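Local structure of putative isochorismatase (Streptomyces avermitilis, 3KL2) at residues T26-I31 and A71-M76; I75-I80 and N123-I128; E129-L134 and N162-S167; I145-G150 and R175-I180. The protein is of unknown function but probably acts as a hydrolase, as a member of the isochorismatase-like cysteine hydrolases. One frame throughout, in Å; residues are numbered along the deposited sequence.

In the fold
Contacts 1 and 2 build one half of a parallel six-stranded sheet: strand 75-78 pairs with 26-31 in contact 1 and with 126-127 in contact 2, centres about 8 Å apart. Contact 3 comes next, its centre about 14 Å from that of contact 2, and brings the loop after strand 126-127 to the start of helix 164-174. Its segments alternate with those of contact 4, where helix 142-149, packed on Met76 and Ile126 of the sheet, meets the turn leading into strand 178-187. Contacts 3 and 4, centres about 16 Å apart, do not touch. Sheet, covering helix and the loop-helix corner of contact 3 thus form one alpha/beta unit, with other subunits reaching contacts 2, 3 and 4.

Contact 1: residues T26-I31 and A71-M76; sequences TAIVLI and AGVPIM
Ile28 and Ile75 face each other in parallel register with CA atoms 4.8 Å apart, and Val29 and Met76 form the next bridge. Ile28 bonds through both backbone groups: its N donates to Pro74 O at 2.9 Å, and its O accepts from Met76 N at 2.8 Å. Leu30 N then bonds to Met76 O, nearly straight at 171°. On the Ile28 face, the two isoleucines lie side by side and point the same way, CG1 of Ile28 resting on CD1 of Ile75 at 3.7 Å. The Val73 side chain crosses that of Ile28 at about a right angle, CG1 to CG1, and Ile75 CG2 meets Leu30 CD1 at 4.0 Å. This face is covered by helix 57-71, the last helix of the connection between the two strands, as in a beta-alpha-beta crossover, with Ala68 on both isoleucines. A Schellman motif at Gly72 ends that helix just before the second strand. On the opposite face, Met76 has CG anti to its carbonyl carbon (chi1 -64°) and runs extended from there, its CE ending 4.0 Å from Ala27 CB under helix 142-149. Pro74 CD presses against Thr26 O at 3.2 Å, while Thr26 OG1 bonds back to Asp22 O.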
# COMPACT_ATOMS: atom_id res chain seq x y z
N THR A 26 -21.58 -3.04 1.00
CA THR A 26 -21.62 -1.75 1.69
C THR A 26 -21.13 -1.92 3.12
O THR A 26 -21.26 -2.98 3.69
CB THR A 26 -23.05 -1.13 1.66
OG1 THR A 26 -23.47 -0.97 0.30
CG2 THR A 26 -23.07 0.24 2.34
N ALA A 27 -20.52 -0.88 3.67
CA ALA A 27 -19.93 -0.93 4.99
C ALA A 27 -19.94 0.46 5.59
O ALA A 27 -19.49 1.43 4.94
CB ALA A 27 -18.55 -1.38 4.91
N ILE A 28 -20.43 0.56 6.82
CA ILE A 28 -20.40 1.84 7.52
C ILE A 28 -19.06 1.78 8.22
O ILE A 28 -18.73 0.76 8.78
CB ILE A 28 -21.60 1.98 8.51
CG1 ILE A 28 -22.95 1.73 7.80
CG2 ILE A 28 -21.60 3.36 9.17
CD1 ILE A 28 -23.35 2.83 6.76
N VAL A 29 -18.25 2.82 8.12
CA VAL A 29 -16.94 2.85 8.75
C VAL A 29 -16.90 4.07 9.67
O VAL A 29 -17.02 5.20 9.20
CB VAL A 29 -15.83 2.92 7.70
CG1 VAL A 29 -14.49 2.86 8.35
CG2 VAL A 29 -16.01 1.76 6.62
N LEU A 30 -16.75 3.81 10.97
CA LEU A 30 -16.84 4.82 12.04
C LEU A 30 -15.47 5.13 12.63
O LEU A 30 -14.87 4.30 13.31
CB LEU A 30 -17.73 4.29 13.16
CG LEU A 30 -19.16 3.96 12.71
CD1 LEU A 30 -19.99 3.43 13.92
CD2 LEU A 30 -19.83 5.21 12.02
N ILE A 31 -14.97 6.34 12.39
CA ILE A 31 -13.60 6.64 12.69
C ILE A 31 -13.55 7.35 14.01
O ILE A 31 -14.07 8.46 14.14
CB ILE A 31 -12.93 7.53 11.64
CG1 ILE A 31 -12.97 6.85 10.27
CG2 ILE A 31 -11.47 7.82 12.04
CD1 ILE A 31 -12.34 7.68 9.13
N ALA A 71 -30.82 -3.09 7.89
CA ALA A 71 -30.60 -3.53 6.50
C ALA A 71 -29.50 -4.60 6.33
O ALA A 71 -29.31 -5.10 5.23
CB ALA A 71 -30.31 -2.32 5.59
N GLY A 72 -28.78 -4.94 7.41
CA GLY A 72 -27.76 -5.99 7.37
C GLY A 72 -26.41 -5.51 6.88
O GLY A 72 -25.65 -6.29 6.32
N VAL A 73 -26.10 -4.22 7.11
CA VAL A 73 -24.87 -3.62 6.62
C VAL A 73 -23.74 -3.66 7.69
O VAL A 73 -23.88 -3.18 8.82
CB VAL A 73 -25.12 -2.19 6.09
CG1 VAL A 73 -23.80 -1.51 5.70
CG2 VAL A 73 -26.06 -2.26 4.88
N PRO A 74 -22.61 -4.27 7.32
CA PRO A 74 -21.51 -4.33 8.27
C PRO A 74 -21.16 -2.95 8.82
O PRO A 74 -21.03 -1.99 8.05
CB PRO A 74 -20.37 -4.89 7.45
CG PRO A 74 -21.03 -5.66 6.36
CD PRO A 74 -22.29 -4.95 6.06
N ILE A 75 -21.10 -2.85 10.14
CA ILE A 75 -20.64 -1.68 10.83
C ILE A 75 -19.20 -1.99 11.20
O ILE A 75 -18.95 -3.00 11.82
CB ILE A 75 -21.46 -1.47 12.10
CG1 ILE A 75 -22.99 -1.49 11.81
CG2 ILE A 75 -21.08 -0.21 12.78
CD1 ILE A 75 -23.50 -0.55 10.70
N MET A 76 -18.25 -1.14 10.83
CA MET A 76 -16.83 -1.32 11.13
C MET A 76 -16.28 -0.14 11.96
O MET A 76 -16.33 0.97 11.49
CB MET A 76 -16.07 -1.37 9.83
CG MET A 76 -16.45 -2.55 8.95
SD MET A 76 -15.34 -2.74 7.58
CE MET A 76 -16.21 -4.08 6.81

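Contact 2: residues I75-I80 and N123-I128; sequences IMHAPI and NGDIVI
His77 and Val127 pair in parallel, and both backbone groups of His77 bond to the 123-128 segment: its N donates to Ile126 O at 2.9 Å, and its O receives Ile128 N at 2.8 Å through a bent bond of 142°. Ile126 N adds a third rung to Ile75 O. A water carries the link past the last of these bonds, donating to Pro79 O and to Ile128 O. The polar side-chain contact lies on the His77 face. Chi1 of His77 (-62°) sets CG beside the backbone N, anti to the carbonyl carbon. The ring's NE2 donates to Asp125 OD2 at 3.3 Å. OD2 lies near the ring plane, but the carboxylate is turned 50° against the ring and is met on its anti side, from well out of the carboxylate plane. The same oxygen forms a salt bridge with Arg69 and accepts from Val122 N, and this shared grip would fix the carboxylate. Beside the His77 face, Pro79 CG touches Val127 CG1 at 4.3 Å. Here strand 126-127 closes the sheet at one edge within the chain, beside strand 75-78. Apolar contacts fill the other face. Met76 and Ile126 run side by side, CE to CD1 3.9 Å, and Ile128 CD1 lies 4.3 Å from Met76 SD, under helix 142-149. Glu88 of the second subunit packs on Ile126.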
# COMPACT_ATOMS: atom_id res chain seq x y z
N ILE A 75 -21.10 -2.85 10.14
CA ILE A 75 -20.64 -1.68 10.83
C ILE A 75 -19.20 -1.99 11.20
O ILE A 75 -18.95 -3.00 11.82
CB ILE A 75 -21.46 -1.47 12.10
CG1 ILE A 75 -22.99 -1.49 11.81
CG2 ILE A 75 -21.08 -0.21 12.78
CD1 ILE A 75 -23.50 -0.55 10.70
N MET A 76 -18.25 -1.14 10.83
CA MET A 76 -16.83 -1.32 11.13
C MET A 76 -16.28 -0.14 11.96
O MET A 76 -16.33 0.97 11.49
CB MET A 76 -16.07 -1.37 9.83
CG MET A 76 -16.45 -2.55 8.95
SD MET A 76 -15.34 -2.74 7.58
CE MET A 76 -16.21 -4.08 6.81
N HIS A 77 -15.74 -0.39 13.16
CA HIS A 77 -15.23 0.67 14.03
C HIS A 77 -13.73 0.80 13.88
O HIS A 77 -13.02 -0.20 13.89
CB HIS A 77 -15.51 0.36 15.51
CG HIS A 77 -16.96 0.25 15.88
ND1 HIS A 77 -17.74 1.35 16.18
CD2 HIS A 77 -17.75 -0.84 16.07
CE1 HIS A 77 -18.95 0.94 16.52
NE2 HIS A 77 -18.99 -0.38 16.46
N ALA A 78 -13.24 2.03 13.83
CA ALA A 78 -11.84 2.28 13.58
C ALA A 78 -11.33 3.21 14.65
O ALA A 78 -11.21 4.40 14.44
CB ALA A 78 -11.62 2.85 12.19
N PRO A 79 -11.04 2.66 15.84
CA PRO A 79 -10.49 3.43 16.94
C PRO A 79 -9.01 3.56 16.78
O PRO A 79 -8.39 2.71 16.16
CB PRO A 79 -10.84 2.59 18.17
CG PRO A 79 -10.74 1.19 17.70
CD PRO A 79 -11.21 1.25 16.21
N ILE A 80 -8.43 4.61 17.31
CA ILE A 80 -6.97 4.74 17.32
C ILE A 80 -6.52 4.54 18.77
O ILE A 80 -7.17 5.06 19.69
CB ILE A 80 -6.58 6.11 16.74
CG1 ILE A 80 -5.06 6.26 16.62
CG2 ILE A 80 -7.06 7.24 17.60
CD1 ILE A 80 -4.62 7.70 16.29
N ASN A 123 -22.69 -7.55 18.83
CA ASN A 123 -22.67 -8.80 18.04
C ASN A 123 -22.51 -8.65 16.52
O ASN A 123 -23.44 -8.22 15.79
CB ASN A 123 -23.95 -9.63 18.34
N GLY A 124 -21.32 -8.99 16.04
CA GLY A 124 -21.10 -9.03 14.59
C GLY A 124 -20.42 -7.81 13.98
O GLY A 124 -20.00 -7.84 12.80
N ASP A 125 -20.37 -6.72 14.76
CA ASP A 125 -19.63 -5.54 14.36
C ASP A 125 -18.14 -5.88 14.30
O ASP A 125 -17.61 -6.58 15.17
CB ASP A 125 -19.78 -4.45 15.39
CG ASP A 125 -21.13 -3.76 15.36
OD1 ASP A 125 -22.07 -4.18 14.63
OD2 ASP A 125 -21.23 -2.77 16.12
N ILE A 126 -17.47 -5.32 13.28
CA ILE A 126 -16.05 -5.52 13.09
C ILE A 126 -15.33 -4.35 13.75
O ILE A 126 -15.76 -3.21 13.63
CB ILE A 126 -15.73 -5.62 11.56
CG1 ILE A 126 -16.31 -6.93 11.01
CG2 ILE A 126 -14.24 -5.49 11.27
CD1 ILE A 126 -16.54 -6.91 9.47
N VAL A 127 -14.28 -4.64 14.49
CA VAL A 127 -13.46 -3.60 15.10
C VAL A 127 -12.10 -3.68 14.40
O VAL A 127 -11.34 -4.62 14.61
CB VAL A 127 -13.37 -3.73 16.66
CG1 VAL A 127 -12.39 -2.73 17.28
CG2 VAL A 127 -14.77 -3.54 17.31
N ILE A 128 -11.85 -2.70 13.53
CA ILE A 128 -10.61 -2.57 12.75
C ILE A 128 -9.43 -2.37 13.66
O ILE A 128 -9.51 -1.59 14.59
CB ILE A 128 -10.75 -1.34 11.78
CG1 ILE A 128 -11.87 -1.60 10.76
CG2 ILE A 128 -9.45 -0.97 11.11
CD1 ILE A 128 -11.92 -3.05 10.10
O HOH W 1 -7.75 0.56 14.63

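Contact 3: residues E129-L134 and N162-S167; sequences EGKRGL and NCCVES
Leu134 closes on the two neighbouring cysteines at the start of helix 164-174, and the packing is tight there. Its CD1 lies 3.5 Å from Cys164 SG, while its CG sits 3.7 Å from Cys163 SG, so both sulfurs bear on the branched end of one leucine. The torsions set this up: Cys163 SG is anti to its own backbone N (chi1 -166°), whereas Cys164 SG is anti to its carbonyl carbon (chi1 -43°). Leu134 O completes the close patch, 3.2 Å from Cys164 CB and within CA-H...O range of Cys164 CA. Cys163 occupies the N-cap position, and its O receives Ser167 N one turn on. The looser side is where the helix moves off the loop. Ser167 CB approaches Leu134 C only to 4.3 Å, and its OG turns to Arg170 of the third subunit, which also packs Tyr173 on Leu134 and bonds Leu134 N through Glu174. This margin is therefore closed by another chain and is not left to solvent. The Lys131 side chain runs back over its own loop and bends at its last torsion (chi4 -48°), placing NZ 4.0 Å from Cys164 SG. NZ donates to Leu134 O at 2.9 Å from above the carbonyl plane and forms a salt bridge with Glu32. An acid, a lysine and a cysteine at a helix start are consistent with the acid-lysine-cysteine site of cysteine hydrolases, which would make Cys164 the likely nucleophile, with the loop carbonyl positioning the lysine beside it.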
# COMPACT_ATOMS: atom_id res chain seq x y z
N GLU A 129 -8.33 -3.06 13.41
CA GLU A 129 -7.16 -3.01 14.27
C GLU A 129 -5.94 -2.43 13.60
O GLU A 129 -5.76 -2.56 12.39
CB GLU A 129 -6.76 -4.42 14.69
CG GLU A 129 -7.85 -5.25 15.42
CD GLU A 129 -7.49 -6.76 15.48
OE1 GLU A 129 -8.33 -7.53 15.97
OE2 GLU A 129 -6.37 -7.18 15.05
N GLY A 130 -5.06 -1.88 14.40
CA GLY A 130 -3.81 -1.38 13.91
C GLY A 130 -3.69 0.15 13.95
O GLY A 130 -2.55 0.63 13.97
N LYS A 131 -4.82 0.89 13.94
CA LYS A 131 -4.76 2.33 13.67
C LYS A 131 -3.79 3.07 14.58
O LYS A 131 -3.96 3.06 15.78
CB LYS A 131 -6.11 3.05 13.75
CG LYS A 131 -6.08 4.49 13.09
CD LYS A 131 -7.52 4.97 12.81
CE LYS A 131 -7.66 6.21 11.87
NZ LYS A 131 -6.76 7.36 12.23
N ARG A 132 -2.81 3.70 13.97
CA ARG A 132 -1.84 4.52 14.66
C ARG A 132 -1.61 5.90 14.04
O ARG A 132 -1.01 6.75 14.65
CB ARG A 132 -0.51 3.81 14.68
CG ARG A 132 -0.48 2.62 15.58
CD ARG A 132 -0.58 3.00 17.00
NE ARG A 132 -0.29 1.89 17.87
CZ ARG A 132 -1.13 0.88 18.13
NH1 ARG A 132 -2.35 0.83 17.58
NH2 ARG A 132 -0.73 -0.06 18.97
N GLY A 133 -2.10 6.10 12.81
CA GLY A 133 -1.96 7.36 12.13
C GLY A 133 -3.33 7.85 11.86
O GLY A 133 -4.27 7.50 12.58
N LEU A 134 -3.46 8.66 10.83
CA LEU A 134 -4.71 9.36 10.55
C LEU A 134 -5.51 8.67 9.49
O LEU A 134 -6.76 8.53 9.59
CB LEU A 134 -4.39 10.79 10.11
CG LEU A 134 -3.58 11.68 11.09
CD1 LEU A 134 -4.07 11.56 12.57
CD2 LEU A 134 -2.11 11.42 10.98
N ASN A 162 -11.42 17.18 8.82
CA ASN A 162 -10.34 17.54 7.89
C ASN A 162 -9.05 16.78 8.09
O ASN A 162 -8.08 17.03 7.39
CB ASN A 162 -10.06 19.07 7.86
CG ASN A 162 -9.71 19.61 9.23
OD1 ASN A 162 -10.32 19.22 10.23
ND2 ASN A 162 -8.71 20.46 9.28
N CYS A 163 -9.04 15.83 9.02
CA CYS A 163 -7.85 15.08 9.30
C CYS A 163 -8.05 13.61 8.88
O CYS A 163 -8.04 13.31 7.70
CB CYS A 163 -7.46 15.27 10.75
SG CYS A 163 -5.78 14.70 11.07
N CYS A 164 -8.30 12.75 9.86
CA CYS A 164 -8.50 11.31 9.67
C CYS A 164 -9.68 10.98 8.74
O CYS A 164 -9.59 10.03 7.97
CB CYS A 164 -8.72 10.65 11.05
SG CYS A 164 -7.56 11.27 12.36
N VAL A 165 -10.77 11.73 8.81
CA VAL A 165 -11.89 11.44 7.93
C VAL A 165 -11.48 11.79 6.50
O VAL A 165 -11.63 10.98 5.57
CB VAL A 165 -13.20 12.19 8.30
CG1 VAL A 165 -14.18 12.05 7.18
CG2 VAL A 165 -13.79 11.65 9.62
N GLU A 166 -10.89 12.96 6.32
CA GLU A 166 -10.48 13.32 4.99
C GLU A 166 -9.38 12.39 4.45
O GLU A 166 -9.38 12.07 3.27
CB GLU A 166 -10.06 14.76 4.94
CG GLU A 166 -10.26 15.35 3.57
CD GLU A 166 -9.85 16.81 3.48
OE1 GLU A 166 -10.41 17.60 4.23
OE2 GLU A 166 -8.99 17.14 2.64
N SER A 167 -8.45 11.95 5.31
CA SER A 167 -7.36 11.09 4.83
C SER A 167 -7.87 9.73 4.35
O SER A 167 -7.44 9.22 3.32
CB SER A 167 -6.34 10.88 5.89
OG SER A 167 -5.61 12.05 6.05

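Contact 4: residues I145-G150 and R175-I180; sequences ILRSKG and RGFRVI
Arg147 and Phe177 meet tip to tip, and their flat groups stack. The guanidinium lies over one face of the ring, offset toward the rim, with planes 24° apart and Arg147 CZ 4.0 Å from the ring centroid: a cation-pi contact. The nearest approach is at the rim, NE to CZ of Phe177 at 3.4 Å. A bend at chi2 (-49°) carries CD of Arg147 out to 3.7 Å from that same ring carbon. The apolar part comes from Leu146, which lies on the other side of the ring plane and approaches the rim obliquely, its CD1 3.5 Å from Phe177 CZ and its CB 3.9 Å from Phe177 CE1. Polar contacts add little across the two segments; the very short approach of Arg147 NH2 to Arg175 O is doubtful. Asp143 forms a salt bridge with Arg175 and only a weak, long ion pair with Arg147. The ring is delivered by a turn: helix 164-174 ends in a Schellman motif with Gly176 at C-prime, and Phe177 leads into strand 178-187. Held between the cation-pi stack and Leu146 on opposite sides of its ring, Phe177 joins helix 142-149 to the turn leading into that strand.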
# COMPACT_ATOMS: atom_id res chain seq x y z
N ILE A 145 -9.99 -6.36 4.92
CA ILE A 145 -11.28 -6.88 5.34
C ILE A 145 -12.35 -6.46 4.34
O ILE A 145 -13.20 -7.28 3.98
CB ILE A 145 -11.61 -6.42 6.79
CG1 ILE A 145 -10.66 -7.13 7.76
CG2 ILE A 145 -13.12 -6.65 7.15
CD1 ILE A 145 -10.66 -6.64 9.19
N LEU A 146 -12.33 -5.21 3.88
CA LEU A 146 -13.31 -4.77 2.91
C LEU A 146 -13.18 -5.58 1.64
O LEU A 146 -14.18 -6.04 1.06
CB LEU A 146 -13.11 -3.30 2.53
CG LEU A 146 -13.39 -2.22 3.58
CD1 LEU A 146 -12.87 -0.93 3.03
CD2 LEU A 146 -14.86 -2.10 3.98
N ARG A 147 -11.97 -5.70 1.13
CA ARG A 147 -11.81 -6.43 -0.11
C ARG A 147 -12.17 -7.89 0.09
O ARG A 147 -12.85 -8.47 -0.76
CB ARG A 147 -10.40 -6.32 -0.67
CG ARG A 147 -10.00 -4.91 -1.07
CD ARG A 147 -11.02 -4.23 -1.94
NE ARG A 147 -10.43 -3.09 -2.66
CZ ARG A 147 -11.08 -2.36 -3.57
NH1 ARG A 147 -12.32 -2.63 -3.92
NH2 ARG A 147 -10.45 -1.37 -4.15
N SER A 148 -11.75 -8.49 1.21
CA SER A 148 -12.09 -9.91 1.44
C SER A 148 -13.60 -10.11 1.47
O SER A 148 -14.09 -11.10 0.95
CB SER A 148 -11.46 -10.43 2.74
OG SER A 148 -11.52 -11.84 2.83
N LYS A 149 -14.35 -9.15 2.04
CA LYS A 149 -15.79 -9.26 2.20
C LYS A 149 -16.56 -8.85 0.93
O LYS A 149 -17.76 -9.01 0.88
CB LYS A 149 -16.27 -8.45 3.41
CG LYS A 149 -15.82 -9.03 4.73
CD LYS A 149 -16.34 -8.30 5.98
CE LYS A 149 -17.85 -8.37 6.16
NZ LYS A 149 -18.46 -9.76 6.06
N GLY A 150 -15.86 -8.34 -0.08
CA GLY A 150 -16.49 -7.83 -1.30
C GLY A 150 -17.20 -6.47 -1.18
O GLY A 150 -18.16 -6.18 -1.94
N ARG A 175 -8.32 3.94 -3.97
CA ARG A 175 -8.34 2.50 -4.02
C ARG A 175 -9.61 2.00 -4.63
O ARG A 175 -9.87 0.83 -4.55
CB ARG A 175 -8.12 1.92 -2.63
CG ARG A 175 -6.67 2.03 -2.22
CD ARG A 175 -6.44 1.44 -0.89
NE ARG A 175 -5.21 1.93 -0.33
CZ ARG A 175 -4.53 1.35 0.65
NH1 ARG A 175 -4.95 0.21 1.18
NH2 ARG A 175 -3.43 1.92 1.10
N GLY A 176 -10.39 2.87 -5.27
CA GLY A 176 -11.50 2.42 -6.12
C GLY A 176 -12.85 2.19 -5.45
O GLY A 176 -13.83 1.87 -6.14
N PHE A 177 -12.93 2.37 -4.14
CA PHE A 177 -14.18 2.38 -3.40
C PHE A 177 -15.05 3.56 -3.80
O PHE A 177 -14.57 4.60 -4.14
CB PHE A 177 -13.90 2.44 -1.87
CG PHE A 177 -13.14 1.25 -1.33
CD1 PHE A 177 -13.77 0.03 -1.16
CD2 PHE A 177 -11.81 1.34 -1.03
CE1 PHE A 177 -13.11 -1.07 -0.68
CE2 PHE A 177 -11.13 0.24 -0.52
CZ PHE A 177 -11.79 -0.96 -0.34
N ARG A 178 -16.36 3.34 -3.83
CA ARG A 178 -17.31 4.40 -3.85
C ARG A 178 -17.40 4.89 -2.39
O ARG A 178 -18.04 4.24 -1.54
CB ARG A 178 -18.68 3.89 -4.30
CG ARG A 178 -19.72 4.98 -4.17
CD ARG A 178 -21.01 4.63 -4.80
NE ARG A 178 -21.65 3.47 -4.19
CZ ARG A 178 -22.94 3.21 -4.28
NH1 ARG A 178 -23.72 4.03 -4.97
NH2 ARG A 178 -23.47 2.16 -3.68
N VAL A 179 -16.74 6.00 -2.10
CA VAL A 179 -16.81 6.62 -0.77
C VAL A 179 -18.03 7.54 -0.62
O VAL A 179 -18.27 8.40 -1.43
CB VAL A 179 -15.54 7.44 -0.49
CG1 VAL A 179 -15.50 7.85 0.95
CG2 VAL A 179 -14.29 6.60 -0.90
N ILE A 180 -18.79 7.36 0.44
CA ILE A 180 -19.87 8.27 0.79
C ILE A 180 -19.45 8.89 2.13
O ILE A 180 -19.12 8.15 3.06
CB ILE A 180 -21.18 7.52 0.97
CG1 ILE A 180 -21.70 7.02 -0.37
CG2 ILE A 180 -22.24 8.39 1.62
CD1 ILE A 180 -22.75 5.95 -0.20